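Local coordinates for protein diaminopimelate decarboxylase (Phaeodactylum tricornutum, PDB 7JPJ) that probably catalyses the pyridoxal-phosphate-dependent decarboxylation of diaminopimelate to lysine, working as an obligate dimer, at residues L29-I34 / A290-V295; V146-G151 / I200-G205; E409-L414 / R425-L430. All coordinates share one frame; numbering follows the deposited sequence.

Contact 1 of 3, residues L29-I34 / A290-V295; sequences LYAYSI and ALVSKV
L29 and A31 each trade two backbone hydrogen bonds with the segment 290-295 of strand 289-300, which runs antiparallel to 29-33 at 139° between the two directions. Around the L29-V292 pair, V292 N reaches L29 O at 2.9 Å in a nearly straight bond (171° at the hydrogen), whereas L29 N meets V292 O at 3.0 Å with a more bent approach. At the next hydrogen-bonded pair, A31 N donates to A290 O and A290 N returns the bond to A31 O, each at 2.8 Å. Between them sits the non-hydrogen-bonded pair Y30-L291, which adds two CA-H...O contacts: Y30 CA lies 3.6 Å from A290 O, and L291 CA faces L29 O in the same way. This pairing belongs to the mixed sheet of the beta domain that accompanies the pyridoxal-binding barrel in fold-type III decarboxylases; on its other side strand 29-33 pairs in parallel with strand 412-415. Apolar contacts gather on the face carrying L29, A31, A290 and V292. L29 holds CG between its own N and carbonyl carbon (chi1 60°), and its side chain lies alongside that of V292, pointing the same way, with L29 CG 3.9 Å from V292 CB. The CG2 branch of V292 also approaches L29 CD1 and touches A31 CB at 4.1 Å. Helix 14-24 packs on L29 through C20, I21 and A24, while strand 386-390 meets A290 and V292. The opposite face carries Y30 and L291; L291 turns CD1 back to L29 O, 3.6 Å away, and the Y30 hydroxyl is hydrogen-bonded to D318 O.

Contact 2 of 3, residues V146-G151 / I200-G205; sequences VNPGVG and IHTHIG
V146 N donates to H201 O at 2.9 Å, nearly along the C=O axis, as the parallel strands 141-147 and 196-201 run side by side and lead into loops. Alongside this bond, V146 CG2 and I200 CG2 touch at 4.1 Å. Further along, P148 and I204 carry the contact between the loops. The proline ring slides past I204 in the opposite direction, P148 CD lying 3.9 Å from I204 CG2, and its CG approaches T202 OG1 at 3.6 Å, the two side chains crossing at about a right angle. I204 sends CG2 against V150 O, 3.4 Å away. Its CG1 stands between the backbone N and the carbonyl carbon (chi1 61°), and the extended arm beyond it carries CD1 to V150 CG1 at 3.8 Å. Helix 210-222 adds K219 to P148 and V216 to I204. N147 shapes the first loop: its OD1 accepts from G149 N at 3.2 Å, an Asx turn, while N147 ND2 is bound by G169 O. The H201 ring turns from this contact to other partners, ND1 to N234 O and NE2 weakly to E279 OE2; its side chain lies about 8 Å from K60, predicted to carry pyridoxal phosphate, which is not attached here. Parallel strands opening into loops near that lysine are consistent with the TIM-barrel pyridoxal-binding domain of this family.

Contact 3 of 3, residues E409-L414 / R425-L430; sequences EAPEVL and RKRQTL. With SO4 (sulfate ion), chain E.
R425 lays its guanidinium between two carboxylates, E412 over one face and E409 over the opposite face, while A410 O takes the edge. The E412 carboxylate stacks on the group with the two planes 19° apart, and E412 OE1 lies 3.5 Å from R425 NE. E409 crosses the arginine at about a right angle, its OE2 3.3 Å from R425 NH1. Both oxygens lie well out of the guanidinium plane, so these salt bridges act through charge alone, with no N-H aimed at either. The directed bond goes to the backbone: R425 NH2 donates to A410 O at 2.8 Å, almost straight and in the guanidinium plane. A bend in the arginine chain (chi3 80°) turns the group back along 409-412 to reach it. Q428 OE1 accepts from E409 N at 3.1 Å and also binds N403. R427 lays one face of its guanidinium over P411 CD, toward the rim, with R427 NH1 3.3 Å from P411 CD, and donates from NH1 to P28 O. L430 N, just after the N-cap residue T429, binds O2 of a sulfate, probably from the crystallisation liquor, at 3.0 Å. An alanine in place of R425 would probably leave E409 and E412 without the positive charge between them and A410 O without its NH2 donor. Where this hairpin of the beta domain meets the dimer partner, with E437 of the second subunit packing on R425, the arginine is thus a positive charge shared between E409 and E412; K402 is a second cation for E409, and N64 donates a hydrogen bond to E412.

How the contacts relate
Contacts 1 and 3 are neighbours in one mixed sheet, their centres 11 Å apart: strand 29-33 lies between 290-295 and 412-415, with Y30 O 2.7 Å from V413 N and Y32 N 2.9 Å from V413 O, probable hydrogen bonds. The Y32 hydroxyl also binds E412, tying contact 1 to the charge network of contact 3. Contact 2 belongs to the barrel on the opposite side of the chain's centre; its centre is 35 Å from that of contact 1 and 37 Å from that of contact 3. It lies near the predicted cofactor lysine, K60, and G151 is about 13 Å from the bound D-lysine, whereas contacts 1 and 3 lie away from the annotated sites.

Contact 1 of 3, residues L29-I34 / A290-V295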
ATOM      1  N   LEU A  29       9.033 -14.173   4.639  1.00 16.92           N
ATOM      2  CA  LEU A  29       8.373 -15.021   3.656  1.00 16.70           C
ATOM      3  C   LEU A  29       6.906 -15.172   4.027  1.00 16.42           C
ATOM      4  O   LEU A  29       6.509 -14.955   5.174  1.00 16.48           O
ATOM      5  CB  LEU A  29       9.046 -16.395   3.558  1.00 16.89           C
ATOM      6  CG  LEU A  29       9.076 -17.233   4.840  1.00 17.05           C
ATOM      7  CD1 LEU A  29       8.024 -18.340   4.818  1.00 16.91           C
ATOM      8  CD2 LEU A  29      10.465 -17.812   5.057  1.00 17.45           C
ATOM      9  N   TYR A  30       6.105 -15.538   3.031  1.00 18.70           N
ATOM     10  CA  TYR A  30       4.710 -15.903   3.232  1.00 17.75           C
ATOM     11  C   TYR A  30       4.603 -17.421   3.273  1.00 18.75           C
ATOM     12  O   TYR A  30       5.159 -18.110   2.410  1.00 19.44           O
ATOM     13  CB  TYR A  30       3.815 -15.359   2.116  1.00 16.68           C
ATOM     14  CG  TYR A  30       3.791 -13.852   1.954  1.00 16.22           C
ATOM     15  CD1 TYR A  30       2.981 -13.059   2.756  1.00 15.90           C
ATOM     16  CD2 TYR A  30       4.549 -13.228   0.970  1.00 16.25           C
ATOM     17  CE1 TYR A  30       2.944 -11.685   2.597  1.00 15.68           C
ATOM     18  CE2 TYR A  30       4.521 -11.855   0.805  1.00 16.08           C
ATOM     19  CZ  TYR A  30       3.716 -11.088   1.618  1.00 15.83           C
ATOM     20  OH  TYR A  30       3.682  -9.724   1.454  1.00 15.86           O
ATOM     21  N   ALA A  31       3.889 -17.936   4.270  1.00 17.27           N
ATOM     22  CA  ALA A  31       3.654 -19.365   4.415  1.00 17.40           C
ATOM     23  C   ALA A  31       2.164 -19.640   4.281  1.00 17.22           C
ATOM     24  O   ALA A  31       1.351 -19.019   4.973  1.00 17.19           O
ATOM     25  CB  ALA A  31       4.171 -19.875   5.761  1.00 17.76           C
ATOM     26  N   TYR A  32       1.811 -20.559   3.385  1.00 20.50           N
ATOM     27  CA  TYR A  32       0.436 -21.002   3.199  1.00 20.01           C
ATOM     28  C   TYR A  32       0.339 -22.485   3.526  1.00 20.96           C
ATOM     29  O   TYR A  32       1.233 -23.265   3.182  1.00 21.61           O
ATOM     30  CB  TYR A  32      -0.050 -20.746   1.768  1.00 19.21           C
ATOM     31  CG  TYR A  32       0.057 -19.301   1.327  1.00 18.10           C
ATOM     32  CD1 TYR A  32       1.212 -18.828   0.713  1.00 18.20           C
ATOM     33  CD2 TYR A  32      -0.994 -18.409   1.522  1.00 17.56           C
ATOM     34  CE1 TYR A  32       1.318 -17.509   0.305  1.00 17.61           C
ATOM     35  CE2 TYR A  32      -0.898 -17.087   1.118  1.00 16.95           C
ATOM     36  CZ  TYR A  32       0.261 -16.641   0.508  1.00 17.05           C
ATOM     37  OH  TYR A  32       0.374 -15.328   0.101  1.00 16.49           O
ATOM     38  N   SER A  33      -0.751 -22.870   4.187  1.00 19.53           N
ATOM     39  CA  SER A  33      -0.952 -24.230   4.672  1.00 19.92           C
ATOM     40  C   SER A  33      -2.080 -24.895   3.895  1.00 19.84           C
ATOM     41  O   SER A  33      -3.205 -24.386   3.867  1.00 19.65           O
ATOM     42  CB  SER A  33      -1.262 -24.230   6.169  1.00 20.26           C
ATOM     43  OG  SER A  33      -2.150 -25.278   6.507  1.00 20.58           O
ATOM     44  N   ILE A  34      -1.775 -26.039   3.276  1.00 23.35           N
ATOM     45  CA  ILE A  34      -2.789 -26.797   2.545  1.00 23.14           C
ATOM     46  C   ILE A  34      -3.916 -27.221   3.482  1.00 23.14           C
ATOM     47  O   ILE A  34      -5.093 -27.221   3.101  1.00 23.02           O
ATOM     48  CB  ILE A  34      -2.137 -28.005   1.843  1.00 23.07           C
ATOM     49  CG1 ILE A  34      -1.570 -27.593   0.482  1.00 23.15           C
ATOM     50  CG2 ILE A  34      -3.125 -29.150   1.678  1.00 22.82           C
ATOM     51  CD1 ILE A  34      -2.628 -27.259  -0.545  1.00 22.66           C
ATOM     52  N   ALA A 290       0.440 -16.903   6.509  1.00 16.54           N
ATOM     53  CA  ALA A 290       1.123 -16.314   7.650  1.00 16.33           C
ATOM     54  C   ALA A 290       2.436 -15.695   7.203  1.00 16.47           C
ATOM     55  O   ALA A 290       3.177 -16.292   6.417  1.00 17.30           O
ATOM     56  CB  ALA A 290       1.387 -17.354   8.745  1.00 17.17           C
ATOM     57  N   LEU A 291       2.715 -14.495   7.710  1.00 16.60           N
ATOM     58  CA  LEU A 291       4.002 -13.852   7.488  1.00 16.41           C
ATOM     59  C   LEU A 291       5.013 -14.366   8.507  1.00 17.10           C
ATOM     60  O   LEU A 291       4.750 -14.360   9.714  1.00 17.55           O
ATOM     61  CB  LEU A 291       3.870 -12.332   7.589  1.00 16.08           C
ATOM     62  CG  LEU A 291       5.179 -11.536   7.563  1.00 16.23           C
ATOM     63  CD1 LEU A 291       5.814 -11.570   6.180  1.00 15.82           C
ATOM     64  CD2 LEU A 291       4.959 -10.105   8.024  1.00 16.20           C
ATOM     65  N   VAL A 292       6.166 -14.813   8.018  1.00 15.93           N
ATOM     66  CA  VAL A 292       7.224 -15.371   8.852  1.00 16.75           C
ATOM     67  C   VAL A 292       8.439 -14.464   8.717  1.00 16.82           C
ATOM     68  O   VAL A 292       9.033 -14.368   7.635  1.00 17.33           O
ATOM     69  CB  VAL A 292       7.563 -16.814   8.458  1.00 18.10           C
ATOM     70  CG1 VAL A 292       8.574 -17.404   9.422  1.00 19.09           C
ATOM     71  CG2 VAL A 292       6.304 -17.659   8.417  1.00 18.09           C
ATOM     72  N   SER A 293       8.813 -13.802   9.808  1.00 17.41           N
ATOM     73  CA  SER A 293       9.938 -12.879   9.822  1.00 17.61           C
ATOM     74  C   SER A 293      10.813 -13.152  11.038  1.00 17.94           C
ATOM     75  O   SER A 293      10.462 -13.937  11.924  1.00 17.91           O
ATOM     76  CB  SER A 293       9.468 -11.418   9.829  1.00 17.65           C
ATOM     77  OG  SER A 293       8.844 -11.094  11.060  1.00 17.84           O
ATOM     78  N   LYS A 294      11.962 -12.486  11.076  1.00 18.07           N
ATOM     79  CA  LYS A 294      12.900 -12.603  12.180  1.00 18.24           C
ATOM     80  C   LYS A 294      13.027 -11.268  12.899  1.00 18.53           C
ATOM     81  O   LYS A 294      12.892 -10.199  12.295  1.00 18.75           O
ATOM     82  CB  LYS A 294      14.280 -13.075  11.698  1.00 19.07           C
ATOM     83  CG  LYS A 294      14.525 -14.565  11.928  1.00 20.34           C
ATOM     84  CD  LYS A 294      15.838 -15.044  11.312  1.00 21.80           C
ATOM     85  CE  LYS A 294      15.650 -16.350  10.543  1.00 22.98           C
ATOM     86  NZ  LYS A 294      16.017 -17.549  11.356  1.00 24.34           N
ATOM     87  N   VAL A 295      13.278 -11.344  14.205  1.00 17.34           N
ATOM     88  CA  VAL A 295      13.548 -10.165  15.023  1.00 16.93           C
ATOM     89  C   VAL A 295      15.013  -9.796  14.803  1.00 17.50           C
ATOM     90  O   VAL A 295      15.915 -10.435  15.347  1.00 18.40           O
ATOM     91  CB  VAL A 295      13.239 -10.411  16.501  1.00 17.19           C
ATOM     92  CG1 VAL A 295      13.362  -9.117  17.291  1.00 16.84           C
ATOM     93  CG2 VAL A 295      11.848 -11.009  16.658  1.00 16.95           C
TER

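Contact 2 of 3, residues V146-G151 / I200-G205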
ATOM      1  N   VAL A 146     -26.045  -5.007  -9.313  1.00 23.79           N
ATOM      2  CA  VAL A 146     -26.979  -3.973  -8.883  1.00 25.69           C
ATOM      3  C   VAL A 146     -26.497  -3.376  -7.569  1.00 26.73           C
ATOM      4  O   VAL A 146     -26.070  -4.102  -6.663  1.00 26.84           O
ATOM      5  CB  VAL A 146     -28.406  -4.538  -8.730  1.00 27.33           C
ATOM      6  CG1 VAL A 146     -29.370  -3.452  -8.270  1.00 29.65           C
ATOM      7  CG2 VAL A 146     -28.875  -5.165 -10.031  1.00 26.55           C
ATOM      8  N   ASN A 147     -26.549  -2.046  -7.476  1.00 27.71           N
ATOM      9  CA  ASN A 147     -26.458  -1.362  -6.193  1.00 29.56           C
ATOM     10  C   ASN A 147     -27.866  -1.291  -5.621  1.00 32.12           C
ATOM     11  O   ASN A 147     -28.675  -0.469  -6.070  1.00 33.29           O
ATOM     12  CB  ASN A 147     -25.855   0.037  -6.346  1.00 29.78           C
ATOM     13  CG  ASN A 147     -25.629   0.736  -5.009  1.00 31.87           C
ATOM     14  OD1 ASN A 147     -26.175   0.339  -3.980  1.00 33.63           O
ATOM     15  ND2 ASN A 147     -24.822   1.789  -5.026  1.00 31.95           N
ATOM     16  N   PRO A 148     -28.196  -2.126  -4.629  1.00 33.31           N
ATOM     17  CA  PRO A 148     -29.591  -2.221  -4.165  1.00 35.90           C
ATOM     18  C   PRO A 148     -30.121  -0.965  -3.498  1.00 38.71           C
ATOM     19  O   PRO A 148     -31.297  -0.944  -3.116  1.00 41.25           O
ATOM     20  CB  PRO A 148     -29.547  -3.386  -3.160  1.00 36.60           C
ATOM     21  CG  PRO A 148     -28.251  -4.093  -3.423  1.00 33.91           C
ATOM     22  CD  PRO A 148     -27.308  -3.037  -3.894  1.00 32.58           C
ATOM     23  N   GLY A 149     -29.309   0.078  -3.348  1.00 38.62           N
ATOM     24  CA  GLY A 149     -29.716   1.267  -2.635  1.00 41.57           C
ATOM     25  C   GLY A 149     -29.355   1.269  -1.168  1.00 43.64           C
ATOM     26  O   GLY A 149     -29.661   2.244  -0.471  1.00 46.50           O
ATOM     27  N   VAL A 150     -28.716   0.210  -0.677  1.00 42.55           N
ATOM     28  CA  VAL A 150     -28.323   0.114   0.721  1.00 44.65           C
ATOM     29  C   VAL A 150     -26.998  -0.633   0.776  1.00 42.22           C
ATOM     30  O   VAL A 150     -26.661  -1.399  -0.131  1.00 39.34           O
ATOM     31  CB  VAL A 150     -29.419  -0.582   1.565  1.00 47.45           C
ATOM     32  CG1 VAL A 150     -29.491  -2.067   1.238  1.00 45.60           C
ATOM     33  CG2 VAL A 150     -29.195  -0.347   3.049  1.00 50.65           C
ATOM     34  N   GLY A 151     -26.233  -0.386   1.836  1.00 43.65           N
ATOM     35  CA  GLY A 151     -24.935  -1.013   1.969  1.00 41.78           C
ATOM     36  C   GLY A 151     -24.782  -1.802   3.251  1.00 43.78           C
ATOM     37  O   GLY A 151     -25.743  -2.396   3.744  1.00 45.63           O
ATOM     38  N   ILE A 200     -27.906 -12.008 -11.810  1.00 21.88           N
ATOM     39  CA  ILE A 200     -27.851 -10.779 -11.030  1.00 22.60           C
ATOM     40  C   ILE A 200     -26.736 -10.921 -10.004  1.00 22.07           C
ATOM     41  O   ILE A 200     -26.528 -12.006  -9.448  1.00 21.16           O
ATOM     42  CB  ILE A 200     -29.202 -10.479 -10.346  1.00 23.33           C
ATOM     43  CG1 ILE A 200     -30.304 -10.300 -11.392  1.00 23.73           C
ATOM     44  CG2 ILE A 200     -29.112  -9.234  -9.475  1.00 24.41           C
ATOM     45  CD1 ILE A 200     -30.140  -9.056 -12.247  1.00 24.45           C
ATOM     46  N   HIS A 201     -26.010  -9.831  -9.765  1.00 23.72           N
ATOM     47  CA  HIS A 201     -24.872  -9.816  -8.856  1.00 23.41           C
ATOM     48  C   HIS A 201     -25.077  -8.734  -7.807  1.00 24.92           C
ATOM     49  O   HIS A 201     -25.383  -7.586  -8.143  1.00 25.96           O
ATOM     50  CB  HIS A 201     -23.564  -9.574  -9.618  1.00 22.87           C
ATOM     51  CG  HIS A 201     -22.331  -9.796  -8.798  1.00 22.05           C
ATOM     52  ND1 HIS A 201     -22.366 -10.320  -7.524  1.00 21.82           N
ATOM     53  CD2 HIS A 201     -21.025  -9.567  -9.073  1.00 21.40           C
ATOM     54  CE1 HIS A 201     -21.136 -10.402  -7.049  1.00 20.89           C
ATOM     55  NE2 HIS A 201     -20.303  -9.953  -7.971  1.00 20.57           N
ATOM     56  N   THR A 202     -24.906  -9.101  -6.543  1.00 23.99           N
ATOM     57  CA  THR A 202     -24.998  -8.166  -5.434  1.00 25.61           C
ATOM     58  C   THR A 202     -23.820  -8.404  -4.500  1.00 25.47           C
ATOM     59  O   THR A 202     -23.175  -9.455  -4.537  1.00 23.74           O
ATOM     60  CB  THR A 202     -26.326  -8.323  -4.677  1.00 26.31           C
ATOM     61  OG1 THR A 202     -26.532  -7.194  -3.823  1.00 27.95           O
ATOM     62  CG2 THR A 202     -26.296  -9.573  -3.825  1.00 25.39           C
ATOM     63  N   HIS A 203     -23.533  -7.412  -3.660  1.00 28.63           N
ATOM     64  CA  HIS A 203     -22.419  -7.512  -2.724  1.00 27.84           C
ATOM     65  C   HIS A 203     -22.576  -6.491  -1.605  1.00 28.78           C
ATOM     66  O   HIS A 203     -21.889  -5.465  -1.594  1.00 28.61           O
ATOM     67  CB  HIS A 203     -21.087  -7.309  -3.452  1.00 26.20           C
ATOM     68  CG  HIS A 203     -19.880  -7.522  -2.589  1.00 25.12           C
ATOM     69  ND1 HIS A 203     -19.499  -8.765  -2.133  1.00 23.95           N
ATOM     70  CD2 HIS A 203     -18.967  -6.647  -2.103  1.00 24.50           C
ATOM     71  CE1 HIS A 203     -18.406  -8.648  -1.401  1.00 22.83           C
ATOM     72  NE2 HIS A 203     -18.063  -7.373  -1.367  1.00 23.26           N
ATOM     73  N   ILE A 204     -23.483  -6.757  -0.665  1.00 28.78           N
ATOM     74  CA  ILE A 204     -23.742  -5.828   0.430  1.00 29.46           C
ATOM     75  C   ILE A 204     -23.828  -6.579   1.753  1.00 29.47           C
ATOM     76  O   ILE A 204     -24.305  -6.034   2.753  1.00 30.06           O
ATOM     77  CB  ILE A 204     -25.032  -5.021   0.187  1.00 30.30           C
ATOM     78  CG1 ILE A 204     -26.237  -5.962   0.104  1.00 30.23           C
ATOM     79  CG2 ILE A 204     -24.911  -4.164  -1.063  1.00 30.37           C
ATOM     80  CD1 ILE A 204     -27.564  -5.278   0.354  1.00 30.96           C
ATOM     81  N   GLY A 205     -23.370  -7.828   1.771  1.00 28.77           N
ATOM     82  CA  GLY A 205     -23.426  -8.621   2.990  1.00 28.88           C
ATOM     83  C   GLY A 205     -22.244  -8.340   3.909  1.00 28.78           C
ATOM     84  O   GLY A 205     -21.126  -8.087   3.462  1.00 27.78           O
TER

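Contact 3 of 3, residues E409-L414 / R425-L430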
ATOM      1  N   GLU A 409      10.419  -8.228  -3.080  1.00 18.86           N
ATOM      2  CA  GLU A 409       9.164  -8.911  -2.793  1.00 18.92           C
ATOM      3  C   GLU A 409       9.437 -10.255  -2.129  1.00 19.99           C
ATOM      4  O   GLU A 409      10.195 -11.077  -2.653  1.00 20.56           O
ATOM      5  CB  GLU A 409       8.358  -9.103  -4.077  1.00 18.87           C
ATOM      6  CG  GLU A 409       6.851  -9.084  -3.869  1.00 20.04           C
ATOM      7  CD  GLU A 409       6.071  -9.373  -5.144  1.00 21.48           C
ATOM      8  OE1 GLU A 409       6.675  -9.327  -6.240  1.00 20.02           O
ATOM      9  OE2 GLU A 409       4.851  -9.631  -5.052  1.00 23.41           O
ATOM     10  N   ALA A 410       8.812 -10.478  -0.974  1.00 18.92           N
ATOM     11  CA  ALA A 410       9.078 -11.675  -0.191  1.00 18.46           C
ATOM     12  C   ALA A 410       8.644 -12.931  -0.948  1.00 18.74           C
ATOM     13  O   ALA A 410       7.685 -12.901  -1.725  1.00 20.49           O
ATOM     14  CB  ALA A 410       8.356 -11.607   1.153  1.00 18.52           C
ATOM     15  N   PRO A 411       9.335 -14.049  -0.739  1.00 18.95           N
ATOM     16  CA  PRO A 411       8.930 -15.307  -1.375  1.00 19.11           C
ATOM     17  C   PRO A 411       7.671 -15.875  -0.737  1.00 19.12           C
ATOM     18  O   PRO A 411       7.177 -15.394   0.284  1.00 19.00           O
ATOM     19  CB  PRO A 411      10.134 -16.223  -1.143  1.00 19.25           C
ATOM     20  CG  PRO A 411      10.781 -15.682   0.080  1.00 19.14           C
ATOM     21  CD  PRO A 411      10.588 -14.194   0.021  1.00 18.99           C
ATOM     22  N   GLU A 412       7.150 -16.929  -1.363  1.00 20.75           N
ATOM     23  CA  GLU A 412       5.967 -17.627  -0.878  1.00 20.40           C
ATOM     24  C   GLU A 412       6.265 -19.114  -0.759  1.00 20.19           C
ATOM     25  O   GLU A 412       6.900 -19.702  -1.639  1.00 21.29           O
ATOM     26  CB  GLU A 412       4.765 -17.408  -1.804  1.00 20.26           C
ATOM     27  CG  GLU A 412       4.060 -16.080  -1.599  1.00 20.65           C
ATOM     28  CD  GLU A 412       3.052 -15.778  -2.696  1.00 22.12           C
ATOM     29  OE1 GLU A 412       3.276 -16.210  -3.847  1.00 21.39           O
ATOM     30  OE2 GLU A 412       2.038 -15.105  -2.408  1.00 21.67           O
ATOM     31  N   VAL A 413       5.802 -19.716   0.334  1.00 18.95           N
ATOM     32  CA  VAL A 413       6.044 -21.121   0.629  1.00 20.75           C
ATOM     33  C   VAL A 413       4.703 -21.808   0.849  1.00 21.68           C
ATOM     34  O   VAL A 413       3.772 -21.211   1.401  1.00 21.72           O
ATOM     35  CB  VAL A 413       6.961 -21.287   1.861  1.00 21.24           C
ATOM     36  CG1 VAL A 413       7.166 -22.756   2.200  1.00 21.68           C
ATOM     37  CG2 VAL A 413       8.297 -20.609   1.618  1.00 20.84           C
ATOM     38  N   LEU A 414       4.603 -23.057   0.401  1.00 20.81           N
ATOM     39  CA  LEU A 414       3.431 -23.897   0.616  1.00 21.25           C
ATOM     40  C   LEU A 414       3.814 -25.063   1.516  1.00 21.96           C
ATOM     41  O   LEU A 414       4.805 -25.754   1.253  1.00 22.39           O
ATOM     42  CB  LEU A 414       2.879 -24.409  -0.716  1.00 22.39           C
ATOM     43  CG  LEU A 414       1.473 -25.011  -0.720  1.00 22.19           C
ATOM     44  CD1 LEU A 414       0.434 -23.951  -0.395  1.00 21.98           C
ATOM     45  CD2 LEU A 414       1.174 -25.667  -2.061  1.00 22.70           C
ATOM     46  N   ARG A 425       7.053 -19.259  -4.947  1.00 20.67           N
ATOM     47  CA  ARG A 425       7.449 -17.989  -5.552  1.00 20.41           C
ATOM     48  C   ARG A 425       8.810 -17.624  -4.980  1.00 19.58           C
ATOM     49  O   ARG A 425       8.914 -17.338  -3.785  1.00 20.87           O
ATOM     50  CB  ARG A 425       6.430 -16.893  -5.274  1.00 21.32           C
ATOM     51  CG  ARG A 425       6.642 -15.635  -6.111  1.00 19.33           C
ATOM     52  CD  ARG A 425       5.556 -14.609  -5.841  1.00 20.27           C
ATOM     53  NE  ARG A 425       5.791 -13.861  -4.608  1.00 20.89           N
ATOM     54  CZ  ARG A 425       4.928 -12.994  -4.090  1.00 20.53           C
ATOM     55  NH1 ARG A 425       3.767 -12.772  -4.693  1.00 21.17           N
ATOM     56  NH2 ARG A 425       5.219 -12.356  -2.965  1.00 20.02           N
ATOM     57  N   LYS A 426       9.837 -17.633  -5.821  1.00 19.32           N
ATOM     58  CA  LYS A 426      11.176 -17.306  -5.352  1.00 21.00           C
ATOM     59  C   LYS A 426      11.280 -15.821  -5.023  1.00 20.03           C
ATOM     60  O   LYS A 426      10.541 -14.988  -5.554  1.00 20.98           O
ATOM     61  CB  LYS A 426      12.223 -17.698  -6.397  1.00 20.31           C
ATOM     62  CG  LYS A 426      11.996 -17.111  -7.783  1.00 22.70           C
ATOM     63  CD  LYS A 426      13.090 -17.553  -8.752  1.00 22.44           C
ATOM     64  CE  LYS A 426      12.806 -17.091 -10.177  1.00 23.00           C
ATOM     65  NZ  LYS A 426      13.899 -17.479 -11.118  1.00 28.06           N
ATOM     66  N   ARG A 427      12.204 -15.499  -4.121  1.00 18.77           N
ATOM     67  CA  ARG A 427      12.413 -14.114  -3.729  1.00 18.62           C
ATOM     68  C   ARG A 427      12.815 -13.277  -4.935  1.00 18.80           C
ATOM     69  O   ARG A 427      13.555 -13.732  -5.812  1.00 19.45           O
ATOM     70  CB  ARG A 427      13.486 -14.025  -2.644  1.00 18.65           C
ATOM     71  CG  ARG A 427      13.710 -12.622  -2.093  1.00 18.56           C
ATOM     72  CD  ARG A 427      14.793 -12.609  -1.020  1.00 18.69           C
ATOM     73  NE  ARG A 427      14.642 -13.714  -0.075  1.00 21.18           N
ATOM     74  CZ  ARG A 427      13.851 -13.681   0.993  1.00 24.68           C
ATOM     75  NH1 ARG A 427      13.138 -12.597   1.264  1.00 28.93           N
ATOM     76  NH2 ARG A 427      13.776 -14.734   1.792  1.00 18.92           N
ATOM     77  N   GLN A 428      12.310 -12.050  -4.979  1.00 18.91           N
ATOM     78  CA  GLN A 428      12.658 -11.130  -6.051  1.00 19.33           C
ATOM     79  C   GLN A 428      14.088 -10.629  -5.874  1.00 19.33           C
ATOM     80  O   GLN A 428      14.566 -10.448  -4.750  1.00 20.02           O
ATOM     81  CB  GLN A 428      11.675  -9.961  -6.063  1.00 18.88           C
ATOM     82  CG  GLN A 428      11.729  -9.079  -7.289  1.00 19.17           C
ATOM     83  CD  GLN A 428      10.754  -7.928  -7.188  1.00 19.16           C
ATOM     84  OE1 GLN A 428      10.467  -7.444  -6.095  1.00 19.90           O
ATOM     85  NE2 GLN A 428      10.229  -7.490  -8.325  1.00 19.44           N
ATOM     86  N   THR A 429      14.782 -10.421  -6.986  1.00 20.28           N
ATOM     87  CA  THR A 429      16.120  -9.864  -6.910  1.00 20.56           C
ATOM     88  C   THR A 429      16.055  -8.345  -6.986  1.00 20.67           C
ATOM     89  O   THR A 429      15.062  -7.762  -7.429  1.00 20.62           O
ATOM     90  CB  THR A 429      17.019 -10.405  -8.022  1.00 20.97           C
ATOM     91  OG1 THR A 429      16.674  -9.783  -9.264  1.00 21.22           O
ATOM     92  CG2 THR A 429      16.860 -11.908  -8.153  1.00 20.94           C
ATOM     93  N   LEU A 430      17.136  -7.705  -6.538  1.00 20.09           N
ATOM     94  CA  LEU A 430      17.185  -6.247  -6.549  1.00 21.57           C
ATOM     95  C   LEU A 430      17.042  -5.698  -7.962  1.00 21.58           C
ATOM     96  O   LEU A 430      16.275  -4.757  -8.194  1.00 22.47           O
ATOM     97  CB  LEU A 430      18.487  -5.763  -5.914  1.00 20.68           C
ATOM     98  CG  LEU A 430      18.688  -4.247  -5.920  1.00 22.97           C
ATOM     99  CD1 LEU A 430      17.664  -3.569  -5.025  1.00 20.72           C
ATOM    100  CD2 LEU A 430      20.106  -3.887  -5.501  1.00 23.38           C
TER
HETATM  101  S   SO4 E 503      20.064  -9.527  -4.814  1.00 38.50           S
HETATM  102  O1  SO4 E 503      20.599 -10.576  -3.946  1.00 38.50           O
HETATM  103  O2  SO4 E 503      18.620  -9.703  -4.944  1.00 38.50           O
HETATM  104  O3  SO4 E 503      20.342  -8.214  -4.231  1.00 38.50           O
HETATM  105  O4  SO4 E 503      20.699  -9.613  -6.130  1.00 38.50           O
HETATM  106  O   HOH W   1       8.838 -13.175  -4.874  1.00 18.92           O